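Local structure of oligopeptide-binding protein AppA (Bacillus subtilis, 1XOC) at residues 149-154 and 420-425; 310-315 and 472-477. The protein captures oligopeptides as the binding component of an ABC-type oligopeptide permease that can replace the Opp system in sporulation and genetic competence. All coordinates share one frame; numbering follows the deposited sequence.

Contact 1: 149-154 and 420-425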
loop_
_atom_site.group_PDB
_atom_site.type_symbol
_atom_site.label_atom_id
_atom_site.label_comp_id
_atom_site.label_asym_id
_atom_site.label_seq_id
_atom_site.Cartn_x
_atom_site.Cartn_y
_atom_site.Cartn_z
ATOM N N TYR A 149 -7.485 -7.836 14.984
ATOM C CA TYR A 149 -8.661 -8.361 14.318
ATOM C C TYR A 149 -8.848 -7.738 12.926
ATOM O O TYR A 149 -9.266 -8.406 11.980
ATOM C CB TYR A 149 -9.902 -8.120 15.202
ATOM C CG TYR A 149 -11.178 -8.638 14.579
ATOM C CD1 TYR A 149 -11.977 -7.803 13.810
ATOM C CD2 TYR A 149 -11.538 -9.976 14.685
ATOM C CE1 TYR A 149 -13.128 -8.288 13.196
ATOM C CE2 TYR A 149 -12.688 -10.469 14.049
ATOM C CZ TYR A 149 -13.468 -9.605 13.328
ATOM O OH TYR A 149 -14.614 -10.053 12.717
ATOM N N ASN A 150 -8.572 -6.432 12.815
ATOM C CA ASN A 150 -9.046 -5.672 11.654
ATOM C C ASN A 150 -8.024 -5.604 10.551
ATOM O O ASN A 150 -8.359 -5.279 9.420
ATOM C CB ASN A 150 -9.509 -4.264 12.052
ATOM C CG ASN A 150 -10.744 -4.284 12.908
ATOM O OD1 ASN A 150 -11.855 -4.455 12.398
ATOM N ND2 ASN A 150 -10.570 -4.111 14.217
ATOM N N ASN A 151 -6.788 -5.913 10.885
ATOM C CA ASN A 151 -5.708 -5.869 9.874
ATOM C C ASN A 151 -4.857 -7.140 9.781
ATOM O O ASN A 151 -4.585 -7.623 8.685
ATOM C CB ASN A 151 -4.826 -4.632 10.079
ATOM C CG ASN A 151 -5.468 -3.352 9.595
ATOM O OD1 ASN A 151 -6.257 -3.342 8.641
ATOM N ND2 ASN A 151 -5.124 -2.232 10.259
ATOM N N ALA A 152 -4.442 -7.705 10.910
ATOM C CA ALA A 152 -3.567 -8.869 10.877
ATOM C C ALA A 152 -4.262 -10.051 10.242
ATOM O O ALA A 152 -3.681 -10.768 9.417
ATOM C CB ALA A 152 -3.021 -9.259 12.264
ATOM N N LEU A 153 -5.519 -10.285 10.625
ATOM C CA LEU A 153 -6.264 -11.456 10.137
ATOM C C LEU A 153 -6.495 -11.463 8.626
ATOM O O LEU A 153 -6.582 -12.550 8.021
ATOM C CB LEU A 153 -7.618 -11.599 10.891
ATOM C CG LEU A 153 -7.420 -11.951 12.343
ATOM C CD1 LEU A 153 -8.789 -11.971 13.027
ATOM C CD2 LEU A 153 -6.734 -13.242 12.566
ATOM N N ASP A 154 -6.660 -10.300 8.014
ATOM C CA ASP A 154 -6.941 -10.291 6.576
ATOM C C ASP A 154 -5.669 -10.056 5.776
ATOM O O ASP A 154 -5.712 -10.179 4.562
ATOM C CB ASP A 154 -8.023 -9.322 6.143
ATOM C CG ASP A 154 -7.752 -7.926 6.513
ATOM O OD1 ASP A 154 -8.578 -7.053 6.119
ATOM O OD2 ASP A 154 -6.781 -7.652 7.239
ATOM N N SER A 420 -1.322 2.680 -0.427
ATOM C CA SER A 420 -2.606 1.957 -0.374
ATOM C C SER A 420 -2.902 1.763 1.105
ATOM O O SER A 420 -2.253 0.987 1.785
ATOM C CB SER A 420 -2.478 0.611 -1.066
ATOM O OG SER A 420 -3.670 -0.110 -0.899
ATOM N N LEU A 421 -3.882 2.494 1.615
ATOM C CA LEU A 421 -4.031 2.594 3.043
ATOM C C LEU A 421 -4.612 1.364 3.671
ATOM O O LEU A 421 -5.290 0.581 3.039
ATOM C CB LEU A 421 -4.889 3.817 3.381
ATOM C CG LEU A 421 -4.199 5.133 3.009
ATOM C CD1 LEU A 421 -5.184 6.282 2.945
ATOM C CD2 LEU A 421 -3.054 5.468 3.956
ATOM N N SER A 422 -4.326 1.181 4.948
ATOM C CA SER A 422 -5.000 0.135 5.690
ATOM C C SER A 422 -6.496 0.422 5.753
ATOM O O SER A 422 -6.918 1.589 5.860
ATOM C CB SER A 422 -4.459 0.064 7.111
ATOM O OG SER A 422 -5.039 -1.044 7.765
ATOM N N THR A 423 -7.303 -0.637 5.748
ATOM C CA THR A 423 -8.756 -0.495 5.878
ATOM C C THR A 423 -9.177 -0.207 7.311
ATOM O O THR A 423 -10.315 0.199 7.563
ATOM C CB THR A 423 -9.530 -1.754 5.361
ATOM O OG1 THR A 423 -9.097 -2.906 6.064
ATOM C CG2 THR A 423 -9.279 -1.985 3.893
ATOM N N PHE A 424 -8.276 -0.469 8.255
ATOM C CA PHE A 424 -8.459 -0.080 9.646
ATOM C C PHE A 424 -7.567 1.108 9.897
ATOM O O PHE A 424 -6.351 1.026 9.791
ATOM C CB PHE A 424 -8.106 -1.213 10.597
ATOM C CG PHE A 424 -8.335 -0.884 12.029
ATOM C CD1 PHE A 424 -9.620 -0.792 12.510
ATOM C CD2 PHE A 424 -7.270 -0.639 12.887
ATOM C CE1 PHE A 424 -9.870 -0.481 13.854
ATOM C CE2 PHE A 424 -7.517 -0.313 14.228
ATOM C CZ PHE A 424 -8.809 -0.241 14.696
ATOM N N PRO A 425 -8.171 2.254 10.210
ATOM C CA PRO A 425 -7.424 3.506 10.238
ATOM C C PRO A 425 -6.556 3.625 11.491
ATOM O O PRO A 425 -7.079 3.778 12.587
ATOM C CB PRO A 425 -8.539 4.556 10.214
ATOM C CG PRO A 425 -9.647 3.907 10.945
ATOM C CD PRO A 425 -9.593 2.458 10.537
HETATM O O HOH W 1 -10.383 -4.230 7.835
#

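Contact 2: 310-315 and 472-477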
loop_
_atom_site.group_PDB
_atom_site.type_symbol
_atom_site.label_atom_id
_atom_site.label_comp_id
_atom_site.label_asym_id
_atom_site.label_seq_id
_atom_site.Cartn_x
_atom_site.Cartn_y
_atom_site.Cartn_z
ATOM N N ILE A 310 -4.892 15.696 4.776
ATOM C CA ILE A 310 -4.962 14.777 5.911
ATOM C C ILE A 310 -4.394 13.409 5.502
ATOM O O ILE A 310 -4.661 12.941 4.393
ATOM C CB ILE A 310 -6.447 14.670 6.352
ATOM C CG1 ILE A 310 -6.919 16.038 6.816
ATOM C CG2 ILE A 310 -6.693 13.629 7.431
ATOM C CD1 ILE A 310 -8.385 16.133 6.931
ATOM N N PRO A 311 -3.622 12.747 6.403
ATOM C CA PRO A 311 -3.057 11.422 6.105
ATOM C C PRO A 311 -4.076 10.283 6.238
ATOM O O PRO A 311 -3.814 9.256 6.879
ATOM C CB PRO A 311 -1.933 11.302 7.153
ATOM C CG PRO A 311 -2.458 12.025 8.298
ATOM C CD PRO A 311 -3.179 13.220 7.726
ATOM N N GLU A 312 -5.234 10.451 5.623
ATOM C CA GLU A 312 -6.276 9.420 5.667
ATOM C C GLU A 312 -7.193 9.631 4.478
ATOM O O GLU A 312 -7.321 10.735 3.971
ATOM C CB GLU A 312 -7.068 9.507 6.967
ATOM C CG GLU A 312 -8.104 8.360 7.169
ATOM C CD GLU A 312 -7.507 6.952 6.965
ATOM O OE1 GLU A 312 -7.679 6.377 5.864
ATOM O OE2 GLU A 312 -6.869 6.436 7.918
ATOM N N SER A 313 -7.804 8.557 4.011
ATOM C CA SER A 313 -8.691 8.633 2.863
ATOM C C SER A 313 -10.074 9.107 3.302
ATOM O O SER A 313 -10.583 8.679 4.354
ATOM C CB SER A 313 -8.861 7.246 2.277
ATOM O OG SER A 313 -9.775 7.268 1.230
ATOM N N PRO A 314 -10.719 9.972 2.488
ATOM C CA PRO A 314 -12.140 10.308 2.718
ATOM C C PRO A 314 -13.084 9.113 2.816
ATOM O O PRO A 314 -14.179 9.274 3.343
ATOM C CB PRO A 314 -12.492 11.185 1.517
ATOM C CG PRO A 314 -11.165 11.776 1.105
ATOM C CD PRO A 314 -10.166 10.740 1.378
ATOM N N LEU A 315 -12.675 7.937 2.358
ATOM C CA LEU A 315 -13.480 6.731 2.479
ATOM C C LEU A 315 -13.532 6.201 3.914
ATOM O O LEU A 315 -14.401 5.399 4.255
ATOM C CB LEU A 315 -12.970 5.617 1.535
ATOM C CG LEU A 315 -13.117 5.884 0.033
ATOM C CD1 LEU A 315 -12.495 4.770 -0.748
ATOM C CD2 LEU A 315 -14.580 6.017 -0.317
ATOM N N GLN A 472 -6.564 15.072 17.209
ATOM C CA GLN A 472 -5.297 15.599 17.702
ATOM C C GLN A 472 -4.098 15.051 16.951
ATOM O O GLN A 472 -3.129 15.758 16.748
ATOM C CB GLN A 472 -5.111 15.268 19.177
ATOM C CG GLN A 472 -6.119 15.892 20.082
ATOM C CD GLN A 472 -5.826 15.576 21.530
ATOM O OE1 GLN A 472 -4.735 15.868 22.027
ATOM N NE2 GLN A 472 -6.794 14.973 22.219
ATOM N N ILE A 473 -4.143 13.779 16.580
ATOM C CA ILE A 473 -3.034 13.152 15.849
ATOM C C ILE A 473 -2.927 13.771 14.456
ATOM O O ILE A 473 -1.844 14.147 14.017
ATOM C CB ILE A 473 -3.211 11.624 15.775
ATOM C CG1 ILE A 473 -3.015 11.008 17.152
ATOM C CG2 ILE A 473 -2.200 11.006 14.817
ATOM C CD1 ILE A 473 -3.563 9.572 17.305
ATOM N N TYR A 474 -4.054 13.888 13.769
ATOM C CA TYR A 474 -4.093 14.579 12.484
ATOM C C TYR A 474 -3.550 16.003 12.555
ATOM O O TYR A 474 -2.800 16.418 11.679
ATOM C CB TYR A 474 -5.524 14.606 11.968
ATOM C CG TYR A 474 -6.075 13.259 11.591
ATOM C CD1 TYR A 474 -7.403 12.959 11.821
ATOM C CD2 TYR A 474 -5.284 12.296 10.954
ATOM C CE1 TYR A 474 -7.923 11.743 11.463
ATOM C CE2 TYR A 474 -5.799 11.074 10.597
ATOM C CZ TYR A 474 -7.119 10.819 10.835
ATOM O OH TYR A 474 -7.644 9.622 10.496
ATOM N N GLN A 475 -3.926 16.759 13.586
ATOM C CA GLN A 475 -3.374 18.098 13.770
ATOM C C GLN A 475 -1.856 18.091 13.830
ATOM O O GLN A 475 -1.212 18.922 13.214
ATOM C CB GLN A 475 -3.912 18.759 15.044
ATOM C CG GLN A 475 -5.330 19.264 14.926
ATOM C CD GLN A 475 -5.482 20.475 14.029
ATOM O OE1 GLN A 475 -6.601 20.838 13.671
ATOM N NE2 GLN A 475 -4.369 21.111 13.667
ATOM N N LYS A 476 -1.291 17.189 14.620
ATOM C CA LYS A 476 0.159 17.146 14.796
ATOM C C LYS A 476 0.866 16.744 13.502
ATOM O O LYS A 476 1.862 17.350 13.133
ATOM C CB LYS A 476 0.556 16.219 15.942
ATOM C CG LYS A 476 0.158 16.775 17.308
ATOM C CD LYS A 476 0.958 16.157 18.451
ATOM C CE LYS A 476 0.665 16.851 19.778
ATOM N NZ LYS A 476 1.166 18.261 19.846
ATOM N N ILE A 477 0.349 15.738 12.813
ATOM C CA ILE A 477 0.959 15.323 11.543
ATOM C C ILE A 477 0.859 16.445 10.510
ATOM O O ILE A 477 1.827 16.764 9.816
ATOM C CB ILE A 477 0.337 14.006 11.027
ATOM C CG1 ILE A 477 0.679 12.890 12.007
ATOM C CG2 ILE A 477 0.854 13.652 9.616
ATOM C CD1 ILE A 477 -0.117 11.640 11.851
#

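Contact 1: 149-154 and 420-425
N150 and N151, neighbours on helix 147-155, both pack against F424 in the loop that follows strand 414-420. This is the ligand cleft of a periplasmic-binding-protein fold, where two parts of the chain far apart in sequence meet around a bound peptide. The van der Waals contacts centre on F424, whose side chain leaves the loop with CG anti to its backbone N (chi1 -177°), and N150 CB comes in obliquely, 3.5 Å from F424 CD1. The N150 amide lies almost parallel to the ring, the planes only 8° apart, and N150 ND2 sits 3.7 Å from F424 CE1. A hydrogen bond from N150 ND2 to G146 O fixes the rotation of this amide. N151 arrives differently: ND2 stands at the ring edge, near the ring plane, with the amide turned 75° from it and ND2 3.2 Å from F424 CB. The same ND2 is hydrogen-bonded to N147 OD1, one turn back along the helix.

Four side-chain oxygens turn to the ligand. N151 OD1, D154 OD1 and T423 OG1 each hydrogen-bond to the backbone of the bound peptide, so helix and loop grip one main chain together, consistent with binding that does not depend on the peptide's sequence. S422 OG reaches the same main chain in the conformer described, but this bond, like its short distances to the N151 amide, is less certain because a second conformer was modelled. D154 OD1 has a second partner, T59 OG1.

One water bridges the two segments. It donates to N150 O at 2.8 Å and is hydrogen-bonded to T423 OG1 at 2.6 Å, spanning two oxygens that are themselves 4.2 Å apart.

Contact 2: 310-315 and 472-477
I310 and Y474 bring the two backbones closest, their CA atoms 6.6 Å apart, where an irregular loop runs past helix 463-480. The loop bends sharply at P311, the centre of an inverse gamma turn closed by a weak bond from E312 N to I310 O. On the helix, Y474 and I477 are three residues apart and so look out on the same side, toward the loop.

Y474 carries most of the contact. I310 CG2 sits over one face of its ring in a CH-pi contact, 4.1 Å from the centroid and 13° off the normal. P311 CG is wedged between the two helix side chains: it lies obliquely to the ring, 3.9 Å from Y474 CD2, and meets I477 CG2 at the same 3.9 Å. The loop follows strand 306-307 of the large mixed sheet of this binding-protein fold, and F485 of strand 483-496 and F431 of helix 428-431 also cover both P311 and I477. An alanine in place of Y474 would probably open a gap beside P311, leave I310 CG2 without the ring face it lies on, and deprive N318 O of its weak hydrogen bond from the tyrosine hydroxyl.

Beyond the ring, Y474 OH rests 3.6 Å from E312 CB. The E312 chain is bent at chi2 (51°), which swings CD back from the extended line, and its OE1 accepts from S313 N at 2.9 Å, on the anti side of the carboxylate and 30° out of its plane. S313 OG in turn takes the N-H of L315, two residues on, at 3.2 Å: an ST turn.

The segments alternate along the chain: 149-154, then 310-315, 420-425 and 472-477. The centres of the two contacts are about 17 Å apart, yet their loops touch, with P425 CB 3.4 Å from E312 OE2 and L421 CD1 3.6 Å from S313 N. Three of the four segments belong to the part of the fold built around the large mixed sheet, which contains strands 306-307, 414-420 and 483-496. Helix 147-155 instead packs on strands 57-59 and 65-76 of the five-stranded sheet. Contact 1 therefore joins two parts of the fold across the bound peptide, while contact 2 packs the neighbouring loop 310-315, which touches 420-425, on helix 463-480.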